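Local coordinates for protein translation initiation factor eIF2B subunit epsilon (PDB 5B04) that forms part of the eIF2B complex, which catalyses the exchange of GDP for GTP on the gamma subunit of translation initiation factor eIF2, at residues E148-A153 against G258-C263; A153-V158 against D246-V251; A382-S387 against A400-G405. One frame throughout, in Å; residues are numbered along the deposited sequence.

Contact 1: E148-A153 against G258-C263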
loop_
_atom_site.group_PDB
_atom_site.type_symbol
_atom_site.label_atom_id
_atom_site.label_comp_id
_atom_site.label_asym_id
_atom_site.label_seq_id
_atom_site.Cartn_x
_atom_site.Cartn_y
_atom_site.Cartn_z
ATOM N N GLU I 148 -3.280 -49.999 -36.153
ATOM C CA GLU I 148 -3.980 -49.665 -37.388
ATOM C C GLU I 148 -3.091 -49.822 -38.619
ATOM O O GLU I 148 -3.581 -49.838 -39.748
ATOM C CB GLU I 148 -4.544 -48.245 -37.312
ATOM C CG GLU I 148 -5.959 -48.108 -37.872
ATOM C CD GLU I 148 -6.991 -48.949 -37.127
ATOM O OE1 GLU I 148 -6.702 -49.428 -36.008
ATOM O OE2 GLU I 148 -8.101 -49.135 -37.669
ATOM N N ASP I 149 -1.787 -49.943 -38.399
ATOM C CA ASP I 149 -0.864 -50.256 -39.485
ATOM C C ASP I 149 -0.175 -51.594 -39.247
ATOM O O ASP I 149 0.226 -52.272 -40.194
ATOM C CB ASP I 149 0.174 -49.147 -39.658
ATOM C CG ASP I 149 -0.269 -48.084 -40.646
ATOM O OD1 ASP I 149 0.013 -48.241 -41.853
ATOM O OD2 ASP I 149 -0.901 -47.096 -40.217
ATOM N N ASP I 150 -0.043 -51.978 -37.982
ATOM C CA ASP I 150 0.542 -53.270 -37.644
ATOM C C ASP I 150 -0.438 -54.124 -36.847
ATOM O O ASP I 150 -0.660 -53.888 -35.661
ATOM C CB ASP I 150 1.842 -53.090 -36.859
ATOM C CG ASP I 150 2.735 -54.313 -36.926
ATOM O OD1 ASP I 150 2.206 -55.437 -37.053
ATOM O OD2 ASP I 150 3.971 -54.150 -36.858
ATOM N N LYS I 151 -1.008 -55.125 -37.507
ATOM C CA LYS I 151 -1.975 -56.012 -36.873
ATOM C C LYS I 151 -1.280 -57.086 -36.039
ATOM O O LYS I 151 -1.937 -57.886 -35.372
ATOM C CB LYS I 151 -2.874 -56.661 -37.927
ATOM C CG LYS I 151 -3.512 -55.673 -38.892
ATOM C CD LYS I 151 -4.462 -54.726 -38.174
ATOM C CE LYS I 151 -5.003 -53.666 -39.122
ATOM N NZ LYS I 151 -5.937 -52.729 -38.438
ATOM N N ASN I 152 0.048 -57.101 -36.083
ATOM C CA ASN I 152 0.826 -58.060 -35.307
ATOM C C ASN I 152 1.190 -57.512 -33.929
ATOM O O ASN I 152 1.824 -58.198 -33.127
ATOM C CB ASN I 152 2.090 -58.464 -36.067
ATOM C CG ASN I 152 1.784 -59.275 -37.312
ATOM O OD1 ASN I 152 0.859 -60.087 -37.325
ATOM N ND2 ASN I 152 2.561 -59.058 -38.366
ATOM N N ALA I 153 0.788 -56.272 -33.664
ATOM C CA ALA I 153 0.904 -55.703 -32.327
ATOM C C ALA I 153 -0.246 -56.225 -31.475
ATOM O O ALA I 153 -1.376 -55.749 -31.581
ATOM C CB ALA I 153 0.896 -54.186 -32.381
ATOM N N GLY I 258 6.075 -64.007 -34.869
ATOM C CA GLY I 258 5.970 -62.710 -35.489
ATOM C C GLY I 258 5.004 -61.736 -34.874
ATOM O O GLY I 258 4.269 -61.078 -35.583
ATOM N N LYS I 259 5.003 -61.629 -33.561
ATOM C CA LYS I 259 4.064 -60.755 -32.909
ATOM C C LYS I 259 4.779 -59.749 -32.063
ATOM O O LYS I 259 5.885 -59.975 -31.630
ATOM C CB LYS I 259 3.109 -61.569 -32.087
ATOM C CG LYS I 259 2.546 -62.724 -32.868
ATOM C CD LYS I 259 1.973 -62.237 -34.172
ATOM C CE LYS I 259 0.463 -62.249 -34.112
ATOM N NZ LYS I 259 -0.137 -61.846 -35.405
ATOM N N LYS I 260 4.145 -58.610 -31.868
ATOM C CA LYS I 260 4.777 -57.489 -31.229
ATOM C C LYS I 260 4.101 -57.216 -29.921
ATOM O O LYS I 260 2.896 -57.192 -29.843
ATOM C CB LYS I 260 4.646 -56.262 -32.109
ATOM C CG LYS I 260 5.786 -56.058 -33.081
ATOM C CD LYS I 260 5.415 -55.031 -34.130
ATOM C CE LYS I 260 6.356 -55.088 -35.306
ATOM N NZ LYS I 260 6.566 -56.497 -35.716
ATOM N N ILE I 261 4.894 -57.016 -28.885
ATOM C CA ILE I 261 4.368 -56.733 -27.561
ATOM C C ILE I 261 4.810 -55.325 -27.157
ATOM O O ILE I 261 5.902 -54.884 -27.518
ATOM C CB ILE I 261 4.836 -57.793 -26.530
ATOM C CG1 ILE I 261 3.966 -57.750 -25.279
ATOM C CG2 ILE I 261 6.306 -57.641 -26.197
ATOM C CD1 ILE I 261 2.550 -58.121 -25.556
ATOM N N HIS I 262 3.955 -54.608 -26.435
ATOM C CA HIS I 262 4.227 -53.203 -26.142
ATOM C C HIS I 262 4.009 -52.823 -24.681
ATOM O O HIS I 262 3.250 -53.471 -23.960
ATOM C CB HIS I 262 3.363 -52.306 -27.032
ATOM C CG HIS I 262 3.854 -52.206 -28.443
ATOM N ND1 HIS I 262 4.890 -51.375 -28.811
ATOM C CD2 HIS I 262 3.451 -52.831 -29.574
ATOM C CE1 HIS I 262 5.106 -51.493 -30.109
ATOM N NE2 HIS I 262 4.247 -52.370 -30.596
ATOM N N CYS I 263 4.684 -51.756 -24.263
ATOM C CA CYS I 263 4.566 -51.236 -22.907
ATOM C C CYS I 263 4.077 -49.795 -22.896
ATOM O O CYS I 263 4.448 -48.995 -23.756
ATOM C CB CYS I 263 5.910 -51.316 -22.179
ATOM S SG CYS I 263 6.361 -52.954 -21.583
#
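Asn152 meets Gly258, Lys259 and Lys260 at the point where the chain leaves a type I beta turn, Asp150 to Ala153, and enters the mixed sheet of the nucleotidyltransferase-like domain. Ala153 and Lys260 form a parallel bridge, the start of the pairing between strands 153-161 and 260-266. Just before it, Lys260 N donates to Asn152 O at 2.7 Å, with an N-H...O angle of 162°.

The Asn152 side chain is worth following outward. CB lies against the carbonyl of Gly258, 3.4 Å from its O. With chi1 at -68°, CG sits beside the backbone N and anti to the carbonyl carbon, and it too stays close to Gly258 O. At the tip OD1 accepts from Lys259 NZ at 2.8 Å; the ammonium stands somewhat out of the amide plane. ND2, the other branch, remains on the Gly258 O side. The Lys259 side chain crosses that of Asn152 at about a right angle, bent at chi2 and chi3, which turns CD and CE back toward Asn152, with NZ at the tip. An alanine here would probably leave Lys259 NZ without this acceptor and its end freer to swing.

Asp150 uses its two oxygens differently. OD1 closes an Asx turn by taking the N-H of Asn152 at 2.9 Å, which ties the carboxylate to the turn. OD2 faces Lys260, whose CD and CE lie close to it, the two side chains crossing at about a right angle, before NZ ends in a long salt bridge, 3.7 Å from OD2. Arg147 backs the turn, its NH1 bonded to Ala153 O. On the face that carries Ala153 and Lys260, Ala153 CB touches the edge of the His262 ring at CD2, 4.0 Å away.

Contact 2: A153-V158 against D246-V251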
loop_
_atom_site.group_PDB
_atom_site.type_symbol
_atom_site.label_atom_id
_atom_site.label_comp_id
_atom_site.label_asym_id
_atom_site.label_seq_id
_atom_site.Cartn_x
_atom_site.Cartn_y
_atom_site.Cartn_z
ATOM N N ALA I 153 0.788 -56.272 -33.664
ATOM C CA ALA I 153 0.904 -55.703 -32.327
ATOM C C ALA I 153 -0.246 -56.225 -31.475
ATOM O O ALA I 153 -1.376 -55.749 -31.581
ATOM C CB ALA I 153 0.896 -54.186 -32.381
ATOM N N ILE I 154 0.048 -57.207 -30.631
ATOM C CA ILE I 154 -0.994 -57.968 -29.954
ATOM C C ILE I 154 -1.481 -57.345 -28.646
ATOM O O ILE I 154 -2.685 -57.201 -28.437
ATOM C CB ILE I 154 -0.513 -59.405 -29.671
ATOM C CG1 ILE I 154 -0.209 -60.117 -30.986
ATOM C CG2 ILE I 154 -1.558 -60.178 -28.891
ATOM C CD1 ILE I 154 -1.343 -60.041 -31.984
ATOM N N MET I 155 -0.555 -56.973 -27.770
ATOM C CA MET I 155 -0.942 -56.511 -26.442
ATOM C C MET I 155 -0.093 -55.345 -25.934
ATOM O O MET I 155 1.118 -55.297 -26.155
ATOM C CB MET I 155 -0.882 -57.683 -25.455
ATOM C CG MET I 155 -1.019 -57.308 -23.988
ATOM S SD MET I 155 -1.047 -58.751 -22.903
ATOM C CE MET I 155 0.702 -59.073 -22.690
ATOM N N THR I 156 -0.747 -54.399 -25.265
ATOM C CA THR I 156 -0.063 -53.286 -24.618
ATOM C C THR I 156 -0.074 -53.466 -23.103
ATOM O O THR I 156 -1.137 -53.525 -22.484
ATOM C CB THR I 156 -0.710 -51.934 -24.971
ATOM O OG1 THR I 156 -0.516 -51.658 -26.364
ATOM C CG2 THR I 156 -0.089 -50.816 -24.149
ATOM N N MET I 157 1.112 -53.554 -22.510
ATOM C CA MET I 157 1.234 -53.762 -21.072
ATOM C C MET I 157 1.329 -52.444 -20.311
ATOM O O MET I 157 2.310 -51.712 -20.441
ATOM C CB MET I 157 2.453 -54.632 -20.761
ATOM C CG MET I 157 2.368 -56.042 -21.320
ATOM S SD MET I 157 3.794 -57.056 -20.881
ATOM C CE MET I 157 5.084 -56.262 -21.835
ATOM N N VAL I 158 0.306 -52.150 -19.516
ATOM C CA VAL I 158 0.299 -50.949 -18.687
ATOM C C VAL I 158 1.125 -51.162 -17.423
ATOM O O VAL I 158 0.846 -52.065 -16.633
ATOM C CB VAL I 158 -1.133 -50.538 -18.292
ATOM C CG1 VAL I 158 -1.102 -49.440 -17.237
ATOM C CG2 VAL I 158 -1.916 -50.093 -19.515
ATOM N N ASP I 246 4.248 -67.580 -19.925
ATOM C CA ASP I 246 3.838 -68.439 -21.031
ATOM C C ASP I 246 3.585 -67.613 -22.289
ATOM O O ASP I 246 4.181 -67.867 -23.335
ATOM C CB ASP I 246 2.589 -69.248 -20.669
ATOM C CG ASP I 246 2.846 -70.262 -19.571
ATOM O OD1 ASP I 246 4.025 -70.604 -19.336
ATOM O OD2 ASP I 246 1.868 -70.722 -18.945
ATOM N N PHE I 247 2.707 -66.620 -22.181
ATOM C CA PHE I 247 2.349 -65.796 -23.333
ATOM C C PHE I 247 3.464 -64.829 -23.728
ATOM O O PHE I 247 3.993 -64.911 -24.835
ATOM C CB PHE I 247 1.064 -65.012 -23.056
ATOM C CG PHE I 247 0.662 -64.099 -24.179
ATOM C CD1 PHE I 247 0.111 -64.611 -25.342
ATOM C CD2 PHE I 247 0.835 -62.729 -24.075
ATOM C CE1 PHE I 247 -0.258 -63.776 -26.379
ATOM C CE2 PHE I 247 0.466 -61.888 -25.108
ATOM C CZ PHE I 247 -0.082 -62.412 -26.261
ATOM N N VAL I 248 3.806 -63.912 -22.825
ATOM C CA VAL I 248 4.819 -62.896 -23.102
ATOM C C VAL I 248 6.163 -63.525 -23.460
ATOM O O VAL I 248 6.813 -63.112 -24.423
ATOM C CB VAL I 248 5.005 -61.941 -21.902
ATOM C CG1 VAL I 248 6.271 -61.111 -22.061
ATOM C CG2 VAL I 248 3.790 -61.040 -21.750
ATOM N N TYR I 249 6.572 -64.528 -22.687
ATOM C CA TYR I 249 7.795 -65.268 -22.976
ATOM C C TYR I 249 7.751 -65.844 -24.386
ATOM O O TYR I 249 8.708 -65.718 -25.147
ATOM C CB TYR I 249 8.005 -66.386 -21.953
ATOM C CG TYR I 249 9.109 -67.358 -22.318
ATOM C CD1 TYR I 249 10.440 -67.059 -22.055
ATOM C CD2 TYR I 249 8.817 -68.576 -22.920
ATOM C CE1 TYR I 249 11.450 -67.944 -22.387
ATOM C CE2 TYR I 249 9.819 -69.466 -23.256
ATOM C CZ TYR I 249 11.132 -69.145 -22.986
ATOM O OH TYR I 249 12.131 -70.031 -23.320
ATOM N N GLY I 250 6.625 -66.463 -24.727
ATOM C CA GLY I 250 6.444 -67.070 -26.032
ATOM C C GLY I 250 6.468 -66.069 -27.172
ATOM O O GLY I 250 6.989 -66.356 -28.249
ATOM N N VAL I 251 5.901 -64.891 -26.934
ATOM C CA VAL I 251 5.881 -63.835 -27.939
ATOM C C VAL I 251 7.290 -63.297 -28.176
ATOM O O VAL I 251 7.671 -62.995 -29.309
ATOM C CB VAL I 251 4.940 -62.684 -27.523
ATOM C CG1 VAL I 251 5.086 -61.495 -28.462
ATOM C CG2 VAL I 251 3.497 -63.166 -27.489
#
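Phe247 and Met155 have the most surface buried here, with Val248 close behind, and the first two meet at the edge of the phenyl ring. Met155 comes off its strand with CG and SD extended, then bends at chi3 (84°), which brings CE to 3.7 Å from Phe247 CE2, near the plane of the ring. The sulfur follows: SD lies 5.2 Å from the ring centroid, 61° off the normal, an oblique Met-aromatic contact. The two side chains slide past each other in opposite directions. Helix 243-252 here packs on one face of the mixed sheet of the nucleotidyltransferase-like domain, its segment axis running 11.1 Å from that of strand 153-158, and the long side chains span the distance. Val248, the next residue on the helix, touches the same methyl, its CG2 lying 3.8 Å from Met155 CE. That CG2 also reaches Met157 SD at 4.1 Å. At the adjacent rim atom, Ile154 CG2 touches Phe247 CZ in the ring plane at 3.8 Å. Val251 CG2 lies over one ring face, offset toward the rim, and the ring of Phe234 meets Phe247 with the planes about 20° apart.

Contact 3: A382-S387 against A400-G405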
loop_
_atom_site.group_PDB
_atom_site.type_symbol
_atom_site.label_atom_id
_atom_site.label_comp_id
_atom_site.label_asym_id
_atom_site.label_seq_id
_atom_site.Cartn_x
_atom_site.Cartn_y
_atom_site.Cartn_z
ATOM N N ALA I 382 -3.407 -57.116 12.425
ATOM C CA ALA I 382 -4.249 -58.296 12.312
ATOM C C ALA I 382 -5.560 -57.967 11.613
ATOM O O ALA I 382 -6.048 -56.840 11.687
ATOM C CB ALA I 382 -4.513 -58.887 13.686
ATOM N N ILE I 383 -6.126 -58.957 10.932
ATOM C CA ILE I 383 -7.415 -58.783 10.281
ATOM C C ILE I 383 -8.510 -59.503 11.057
ATOM O O ILE I 383 -8.420 -60.703 11.315
ATOM C CB ILE I 383 -7.395 -59.298 8.831
ATOM C CG1 ILE I 383 -6.346 -58.540 8.015
ATOM C CG2 ILE I 383 -8.769 -59.152 8.196
ATOM C CD1 ILE I 383 -6.351 -58.886 6.543
ATOM N N LEU I 384 -9.536 -58.752 11.439
ATOM C CA LEU I 384 -10.670 -59.302 12.171
ATOM C C LEU I 384 -11.932 -59.174 11.327
ATOM O O LEU I 384 -12.510 -58.092 11.225
ATOM C CB LEU I 384 -10.852 -58.590 13.516
ATOM C CG LEU I 384 -9.938 -58.928 14.702
ATOM C CD1 LEU I 384 -8.464 -58.666 14.408
ATOM C CD2 LEU I 384 -10.376 -58.155 15.937
ATOM N N ALA I 385 -12.356 -60.279 10.721
ATOM C CA ALA I 385 -13.503 -60.263 9.818
ATOM C C ALA I 385 -14.810 -59.974 10.554
ATOM O O ALA I 385 -14.809 -59.703 11.754
ATOM C CB ALA I 385 -13.598 -61.578 9.067
ATOM N N ASN I 386 -15.921 -60.039 9.828
ATOM C CA ASN I 386 -17.218 -59.633 10.365
ATOM C C ASN I 386 -17.657 -60.407 11.605
ATOM O O ASN I 386 -17.419 -61.609 11.721
ATOM C CB ASN I 386 -18.298 -59.755 9.287
ATOM C CG ASN I 386 -17.953 -58.994 8.025
ATOM O OD1 ASN I 386 -17.010 -58.206 8.000
ATOM N ND2 ASN I 386 -18.725 -59.219 6.968
ATOM N N SER I 387 -18.296 -59.689 12.527
ATOM C CA SER I 387 -18.885 -60.266 13.735
ATOM C C SER I 387 -17.901 -61.085 14.565
ATOM O O SER I 387 -18.285 -62.052 15.222
ATOM C CB SER I 387 -20.096 -61.127 13.370
ATOM O OG SER I 387 -21.181 -60.318 12.949
ATOM N N ALA I 400 -1.821 -62.111 12.451
ATOM C CA ALA I 400 -3.020 -62.829 12.866
ATOM C C ALA I 400 -4.195 -62.571 11.931
ATOM O O ALA I 400 -4.483 -61.430 11.573
ATOM C CB ALA I 400 -3.392 -62.452 14.288
ATOM N N ILE I 401 -4.868 -63.645 11.535
ATOM C CA ILE I 401 -6.055 -63.537 10.699
ATOM C C ILE I 401 -7.229 -64.238 11.367
ATOM O O ILE I 401 -7.293 -65.466 11.409
ATOM C CB ILE I 401 -5.826 -64.135 9.304
ATOM C CG1 ILE I 401 -4.649 -63.444 8.617
ATOM C CG2 ILE I 401 -7.083 -64.008 8.460
ATOM C CD1 ILE I 401 -4.303 -64.035 7.276
ATOM N N VAL I 402 -8.153 -63.444 11.895
ATOM C CA VAL I 402 -9.312 -63.977 12.594
ATOM C C VAL I 402 -10.540 -63.944 11.690
ATOM O O VAL I 402 -11.177 -62.903 11.532
ATOM C CB VAL I 402 -9.594 -63.187 13.883
ATOM C CG1 VAL I 402 -10.740 -63.815 14.648
ATOM C CG2 VAL I 402 -8.344 -63.126 14.747
ATOM N N ALA I 403 -10.863 -65.091 11.097
ATOM C CA ALA I 403 -11.978 -65.193 10.158
ATOM C C ALA I 403 -13.308 -64.837 10.816
ATOM O O ALA I 403 -13.399 -64.743 12.039
ATOM C CB ALA I 403 -12.043 -66.590 9.564
ATOM N N ALA I 404 -14.334 -64.651 9.993
ATOM C CA ALA I 404 -15.636 -64.188 10.464
ATOM C C ALA I 404 -16.264 -65.137 11.476
ATOM O O ALA I 404 -16.116 -66.354 11.378
ATOM C CB ALA I 404 -16.575 -63.987 9.285
ATOM N N GLY I 405 -16.958 -64.566 12.456
ATOM C CA GLY I 405 -17.700 -65.346 13.429
ATOM C C GLY I 405 -16.897 -65.793 14.635
ATOM O O GLY I 405 -17.465 -66.060 15.694
#
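Ile383 and Ile401 point to one side of a short parallel pairing, and Leu384 and Val402 to the other. The segments run almost exactly side by side, their end-to-end directions 4° apart, and the strand residues pair off, isoleucine with isoleucine and leucine with valine. The two isoleucines even share a conformation: CG1 lies beside the backbone N in both (chi1 -60° and -58°) and CD1 extends beyond it. They face helix 277-288, where Ile383 touches Tyr280 and Ile401 touches Leu277. On the opposite face Leu384 CG stands 4.4 Å from Val402 CB.

Alanines do the close matching at the ends. Ala382 CB and Ala400 CB are 3.8 Å apart, and the methyl of Ala385 leans over the backbone of Ala404, with CB to CB again 3.8 Å.

The backbone holds this alignment. Ile383 uses both its polar atoms, its N donating to Ala400 O at 3.0 Å and its O accepting from Val402 N at 2.8 Å. Val402 O then takes Ala385 N, and past the strands Gly405 N donates to Asn386 O at 3.1 Å.

Matched residues along the strands are 18 apart, one full turn of a left-handed parallel beta-helix, the LbH fold of hexapeptide-repeat proteins. Leu384 and Val402 on the face turned from the helix fit the aliphatic stack that fills such a prism, with Asn386 and Gly405 joined where the chain leaves one of its three sheets.

Contacts 1 and 2 belong to one structure: they share Ala153, and strands 153-161 and 260-266 are neighbours in the same mixed sheet. His262 N and O probably bond to Met155 O and Met157 N, tying the two together. Contact 1 is partly buried, with charged and amide groups round a turn; contact 2, about 9 Å away between centres, is buried and wholly apolar. Contact 3 lies in the beta-helix on the opposite side of the chain's centre, its nearest atoms about 25 Å from contact 2. It too is largely buried, but there backbone hydrogen bonds between successive coils dominate, with alanines and branched aliphatic side chains paired across them.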